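3-oxoacyl-[acyl-carrier-protein] synthase, mitochondrial (Arabidopsis thaliana, PDB 2IX4) catalyses the condensation steps of mitochondrial fatty acid synthesis, lengthening acyl-ACP chains by two carbons taken from malonyl-ACP. Local coordinates at residues Lys83-Phe88 with Ser159-Met164; His262-Arg265 with Lys269-Ala272; Lys354-His359 with Met383-Lys388. All coordinates share one frame; numbering follows the deposited sequence.

Interaction 1 (Lys83-Phe88 with Ser159-Met164)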
# COMPACT_ATOMS: atom_id res chain seq x y z
N LYS A 83 22.43 -4.92 2.39
CA LYS A 83 22.21 -4.95 0.95
C LYS A 83 20.73 -4.88 0.55
O LYS A 83 20.40 -4.47 -0.56
CB LYS A 83 22.86 -6.20 0.33
CG LYS A 83 24.38 -6.15 0.27
CD LYS A 83 24.95 -7.39 -0.39
CE LYS A 83 26.46 -7.29 -0.52
NZ LYS A 83 27.05 -8.48 -1.19
N ALA A 84 19.85 -5.27 1.48
CA ALA A 84 18.41 -5.30 1.22
C ALA A 84 17.71 -4.01 1.63
O ALA A 84 16.49 -3.88 1.46
CB ALA A 84 17.77 -6.50 1.92
N VAL A 85 18.47 -3.05 2.16
CA VAL A 85 17.90 -1.81 2.68
C VAL A 85 18.05 -0.65 1.70
O VAL A 85 19.14 -0.09 1.53
CB VAL A 85 18.50 -1.44 4.08
CG1 VAL A 85 17.90 -0.14 4.60
CG2 VAL A 85 18.25 -2.55 5.09
N ALA A 86 16.95 -0.30 1.04
CA ALA A 86 16.87 0.92 0.25
C ALA A 86 16.71 2.11 1.20
O ALA A 86 16.37 1.93 2.37
CB ALA A 86 15.72 0.86 -0.74
N ASN A 87 16.93 3.32 0.68
CA ASN A 87 16.93 4.52 1.51
C ASN A 87 15.63 4.76 2.28
O ASN A 87 15.67 5.13 3.45
CB ASN A 87 17.33 5.75 0.70
CG ASN A 87 18.81 5.75 0.34
OD1 ASN A 87 19.40 4.70 0.09
ND2 ASN A 87 19.41 6.93 0.31
N PHE A 88 14.49 4.51 1.63
CA PHE A 88 13.19 4.67 2.31
C PHE A 88 13.05 3.74 3.51
O PHE A 88 12.44 4.11 4.52
CB PHE A 88 12.02 4.54 1.32
CG PHE A 88 11.69 3.12 0.92
CD1 PHE A 88 10.62 2.45 1.52
CD2 PHE A 88 12.41 2.47 -0.08
CE1 PHE A 88 10.29 1.15 1.14
CE2 PHE A 88 12.09 1.17 -0.46
CZ PHE A 88 11.03 0.51 0.15
N SER A 159 7.86 -1.69 7.01
CA SER A 159 7.17 -2.43 8.07
C SER A 159 7.86 -3.75 8.39
O SER A 159 7.99 -4.12 9.56
CB SER A 159 5.72 -2.71 7.68
OG SER A 159 4.98 -1.51 7.61
N GLY A 160 8.28 -4.47 7.35
CA GLY A 160 8.98 -5.74 7.50
C GLY A 160 10.27 -5.60 8.29
O GLY A 160 10.52 -6.38 9.22
N HIS A 161 11.08 -4.61 7.93
CA HIS A 161 12.38 -4.39 8.59
C HIS A 161 12.24 -3.89 10.02
O HIS A 161 13.04 -4.26 10.89
CB HIS A 161 13.24 -3.43 7.77
CG HIS A 161 13.81 -4.05 6.54
ND1 HIS A 161 15.11 -4.52 6.48
CD2 HIS A 161 13.27 -4.30 5.32
CE1 HIS A 161 15.34 -5.01 5.27
NE2 HIS A 161 14.24 -4.90 4.55
N VAL A 162 11.24 -3.05 10.27
CA VAL A 162 10.95 -2.56 11.63
C VAL A 162 10.49 -3.71 12.53
O VAL A 162 11.04 -3.91 13.62
CB VAL A 162 9.94 -1.38 11.62
CG1 VAL A 162 9.52 -1.00 13.05
CG2 VAL A 162 10.54 -0.16 10.92
N SER A 163 9.50 -4.48 12.07
CA SER A 163 8.99 -5.63 12.84
C SER A 163 10.09 -6.64 13.16
O SER A 163 10.16 -7.13 14.29
CB SER A 163 7.85 -6.31 12.09
OG SER A 163 8.28 -6.79 10.83
N MET A 164 10.93 -6.94 12.17
CA MET A 164 12.08 -7.84 12.35
C MET A 164 13.06 -7.35 13.40
O MET A 164 13.54 -8.14 14.22
CB MET A 164 12.83 -8.02 11.03
CG MET A 164 12.25 -9.06 10.09
SD MET A 164 13.16 -9.13 8.52
CE MET A 164 14.78 -9.65 9.08
O HOH W 1 14.30 -5.35 1.84
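His161 projects from helix 157-166 onto the turn at Ala84 and Val85, where its imidazole meets a methyl group on one atom and a bridging water on another. The methyl is Val85 CG2, which comes obliquely upon the ring, 3.8 Å from His161 CE1 and 4.0 Å from His161 ND1. With Val85 CG1 anti to the backbone N (chi1 180°), CG2 lies beside that nitrogen and becomes the branch that touches the histidine. Ala84 adds its CB more loosely, 4.4 Å from His161 CE1.

The polar half of the contact is indirect. Ala84 O stands 4.0 Å from His161 NE2, too far for a direct bond, and one water fills the span. It donates to Ala84 O over 2.7 Å and also lies 2.7 Å from His161 NE2, in the plane of the ring at its edge. The water thus serves both the carbonyl and the imidazole nitrogen and probably favours this rotation of the ring. On the helix side, His161 CG is anti to the carbonyl carbon (chi1 -74°), which sends the ring outward to the turn. A leucine in place of His161 would probably leave the bridging water without its nitrogen partner and Ala84 O less firmly tied to the helix.

Ile286 of the second subunit packs on both Ala84 and His161, placing the contact at the dimer interface. Within the chain, Ile89 and Val93 of helix 87-102 also touch His161, while Val162 touches Val118 and Ile120 of strand 116-122.

Interaction 2 (His262-Arg265 with Lys269-Ala272)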
# COMPACT_ATOMS: atom_id res chain seq x y z
N HIS A 262 -3.73 0.70 28.16
CA HIS A 262 -2.41 0.09 28.06
C HIS A 262 -1.31 1.11 28.39
O HIS A 262 -0.39 0.81 29.16
CB HIS A 262 -2.20 -0.49 26.66
CG HIS A 262 -0.93 -1.28 26.50
ND1 HIS A 262 0.27 -0.69 26.15
CD2 HIS A 262 -0.68 -2.60 26.63
CE1 HIS A 262 1.20 -1.62 26.08
NE2 HIS A 262 0.65 -2.79 26.36
N ALA A 263 -1.44 2.31 27.83
CA ALA A 263 -0.49 3.41 28.07
C ALA A 263 -0.48 3.87 29.53
O ALA A 263 0.59 4.09 30.10
CB ALA A 263 -0.79 4.58 27.14
N LYS A 264 -1.66 4.00 30.12
CA LYS A 264 -1.79 4.46 31.50
C LYS A 264 -1.23 3.46 32.50
O LYS A 264 -0.60 3.85 33.49
CB LYS A 264 -3.25 4.78 31.85
CG LYS A 264 -3.76 6.10 31.29
CD LYS A 264 -5.10 6.49 31.90
CE LYS A 264 -6.24 5.62 31.38
NZ LYS A 264 -7.52 5.92 32.07
N ARG A 265 -1.44 2.17 32.23
CA ARG A 265 -0.95 1.08 33.07
C ARG A 265 0.56 1.10 33.27
O ARG A 265 1.04 0.91 34.39
CB ARG A 265 -1.38 -0.27 32.50
CG ARG A 265 -2.71 -0.79 33.02
CD ARG A 265 -2.50 -1.83 34.11
NE ARG A 265 -2.23 -3.16 33.55
CZ ARG A 265 -1.95 -4.24 34.28
NH1 ARG A 265 -1.89 -4.17 35.60
NH2 ARG A 265 -1.72 -5.40 33.68
N LYS A 269 4.13 8.53 29.00
CA LYS A 269 3.71 9.90 28.75
C LYS A 269 2.92 9.94 27.45
O LYS A 269 3.26 9.25 26.48
CB LYS A 269 4.89 10.89 28.77
CG LYS A 269 6.02 10.62 27.78
CD LYS A 269 5.94 11.55 26.57
CE LYS A 269 7.33 11.90 26.05
NZ LYS A 269 8.16 10.70 25.75
N ILE A 270 1.85 10.72 27.45
CA ILE A 270 0.93 10.75 26.33
C ILE A 270 0.94 12.14 25.70
O ILE A 270 0.72 13.14 26.39
CB ILE A 270 -0.50 10.35 26.78
CG1 ILE A 270 -0.51 8.89 27.24
CG2 ILE A 270 -1.49 10.57 25.65
CD1 ILE A 270 -1.69 8.52 28.12
N TYR A 271 1.21 12.19 24.40
CA TYR A 271 1.23 13.45 23.66
C TYR A 271 -0.19 13.95 23.40
O TYR A 271 -0.50 15.11 23.68
CB TYR A 271 1.98 13.28 22.33
CG TYR A 271 3.48 13.18 22.46
CD1 TYR A 271 4.12 11.94 22.46
CD2 TYR A 271 4.28 14.33 22.58
CE1 TYR A 271 5.50 11.84 22.57
CE2 TYR A 271 5.66 14.23 22.69
CZ TYR A 271 6.26 12.99 22.69
OH TYR A 271 7.63 12.88 22.79
N ALA A 272 -1.03 13.07 22.86
CA ALA A 272 -2.38 13.42 22.42
C ALA A 272 -3.18 12.16 22.12
O ALA A 272 -2.63 11.06 22.11
CB ALA A 272 -2.31 14.31 21.16
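Ala263 and Ile270 make a small apolar contact across the turn that leads from helix 260-265 to strand 272-281. The setting is the thiolase fold: strands 251-259 and 272-281 both run antiparallel to strand 3-12, and the short helix and its turn link them. The backbones stay well apart, with Ala263 CA and Ile270 CA, the closest such pair, separated by 7.7 Å, so the gap is spanned by side chains alone. No hydrogen bond joins the two segments.

Both touching residues direct their CB toward the opposite segment. Ala263 offers only its methyl, and most of the distance is covered by the longer branch of Ile270. Ile270 CG1 is anti to the carbonyl carbon (chi1 -65°), and the extended second torsion (160°) carries CD1 out to the helix. Ile270 CG2 takes the place opposite the backbone N and is not the branch that meets Ala263. Lys264 contributes the foot of its aliphatic chain, after which the side chain leads away to a salt bridge with Glu261 and a cation-pi contact with Tyr260.

Beneath the pair lies strand 3-12, whose Val4 touches both Ala263 and Ile270. The backbone of Tyr271 and Ala272 bonds to Val5 of that strand, and Asp102 receives both the Lys269 ammonium and the Tyr271 hydroxyl. Where helix and turn meet over strand 3-12, the touching atom is one isoleucine methyl: Ile270 CD1 stands 4.2 Å from Ala263 CB and 4.5 Å from Lys264 CG.

Interaction 3 (Lys354-His359 with Met383-Lys388)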
# COMPACT_ATOMS: atom_id res chain seq x y z
N LYS A 354 4.94 22.76 4.21
CA LYS A 354 5.65 22.30 3.02
C LYS A 354 6.59 23.34 2.40
O LYS A 354 7.46 22.99 1.60
CB LYS A 354 4.66 21.76 1.97
CG LYS A 354 4.07 20.41 2.34
CD LYS A 354 3.37 19.76 1.15
CE LYS A 354 2.89 18.35 1.45
NZ LYS A 354 1.79 18.33 2.46
N GLY A 355 6.43 24.60 2.78
CA GLY A 355 7.41 25.63 2.42
C GLY A 355 8.78 25.32 3.02
O GLY A 355 9.80 25.66 2.43
N ALA A 356 8.78 24.66 4.18
CA ALA A 356 10.00 24.33 4.92
C ALA A 356 10.56 22.94 4.62
O ALA A 356 11.77 22.78 4.43
CB ALA A 356 9.74 24.47 6.42
N THR A 357 9.68 21.94 4.58
CA THR A 357 10.09 20.55 4.40
C THR A 357 10.08 20.11 2.94
O THR A 357 10.72 19.12 2.58
CB THR A 357 9.15 19.58 5.16
OG1 THR A 357 7.81 19.73 4.68
CG2 THR A 357 9.20 19.83 6.66
N GLY A 358 9.35 20.84 2.10
CA GLY A 358 9.03 20.36 0.76
C GLY A 358 7.93 19.31 0.85
O GLY A 358 7.39 19.06 1.94
N HIS A 359 7.59 18.71 -0.28
CA HIS A 359 6.60 17.64 -0.32
C HIS A 359 7.26 16.29 -0.07
O HIS A 359 7.92 15.74 -0.97
CB HIS A 359 5.85 17.65 -1.66
CG HIS A 359 4.57 16.88 -1.64
ND1 HIS A 359 4.28 15.92 -0.69
CD2 HIS A 359 3.51 16.90 -2.49
CE1 HIS A 359 3.09 15.40 -0.94
NE2 HIS A 359 2.60 15.98 -2.02
N MET A 383 4.55 28.27 11.10
CA MET A 383 4.29 29.22 10.02
C MET A 383 4.23 28.56 8.65
O MET A 383 4.72 27.44 8.47
CB MET A 383 5.38 30.30 10.00
CG MET A 383 6.76 29.80 9.56
SD MET A 383 8.05 31.06 9.68
CE MET A 383 8.46 30.97 11.42
N THR A 384 3.61 29.25 7.69
CA THR A 384 3.78 28.95 6.27
C THR A 384 4.87 29.88 5.76
O THR A 384 4.79 31.10 5.96
CB THR A 384 2.49 29.23 5.45
OG1 THR A 384 1.36 28.69 6.13
CG2 THR A 384 2.59 28.61 4.07
N LEU A 385 5.88 29.32 5.11
CA LEU A 385 6.95 30.12 4.53
C LEU A 385 6.56 30.69 3.17
O LEU A 385 5.74 30.09 2.46
CB LEU A 385 8.25 29.31 4.41
CG LEU A 385 9.06 29.00 5.67
CD1 LEU A 385 10.22 28.08 5.33
CD2 LEU A 385 9.57 30.27 6.34
N ASN A 386 7.12 31.85 2.85
CA ASN A 386 7.04 32.46 1.51
C ASN A 386 5.67 32.96 1.04
O ASN A 386 5.41 33.02 -0.16
CB ASN A 386 7.68 31.54 0.46
CG ASN A 386 9.15 31.27 0.72
OD1 ASN A 386 9.90 32.17 1.10
ND2 ASN A 386 9.57 30.03 0.49
N VAL A 387 4.81 33.34 1.99
CA VAL A 387 3.54 33.96 1.64
C VAL A 387 3.71 35.48 1.61
O VAL A 387 3.38 36.19 2.57
CB VAL A 387 2.39 33.55 2.60
CG1 VAL A 387 1.03 33.94 2.00
CG2 VAL A 387 2.43 32.07 2.88
N LYS A 388 4.23 35.98 0.50
CA LYS A 388 4.48 37.41 0.32
C LYS A 388 3.23 38.08 -0.24
O LYS A 388 2.91 39.21 0.13
CB LYS A 388 5.66 37.62 -0.62
CG LYS A 388 6.92 36.88 -0.19
CD LYS A 388 7.81 36.56 -1.37
CE LYS A 388 8.89 35.56 -0.98
NZ LYS A 388 9.94 35.47 -2.03
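Leu385 lays a single methyl, CD1, against the short helix 354-357. This carbon is 3.8 Å from Ala356 CB, and at the same distance it meets Ala356 CA and Gly355 O, so it rests on backbone as much as on side chain. Leu385 CG is anti to the carbonyl carbon (chi1 -74°), and the extended second torsion takes CD1 to the helix. The backbones come close here, with Gly355 CA 5.0 Å from Leu385 CA. A beta carbon on Gly355 would lie about 3.1 Å from Leu385 CB, a tight fit that the glycine avoids.

One turn of helix underlies this surface, held by Gly358 N bonded to Lys354 O (2.9 Å). Gly358 then breaks the helix with positive phi, and Thr357 OG1 donates to Gly358 O over 2.9 Å, in the carbonyl plane on a lone pair. The exit leads to His359, predicted to act with Cys179 and His320 as the Cys-His-His catalytic set of the KAS I/II branch of the thiolase fold.

Lys354 CE lies 3.5 Å above one face of the His359 ring, offset toward its rim. Lys354 NZ forms a salt bridge with Glu368, a potassium ligand, and a hydrogen bond with His320 O. On the loop side, Asn386 ND2 is bonded to the carbonyls of Gln233 and Ser236.

Overall arrangement
From the N terminus, interaction 1 closes first, a long loop of 70 mostly helical residues brought back so that 159-164 meets the approach to helix 87-102 at the dimer interface. Interaction 2 follows with a three-residue connection that joins helix 260-265 to the start of strand 272-281. Interaction 3 closes a loop of 23 residues that includes helix 364-378 and sets the loop 383-388 against the helix before His359. The three are in series, with none nested or crossing. Interactions 1 and 3 lie on opposite sides of the chain's centre; nearest atoms of any two contacts are about 12 to 17 Å apart.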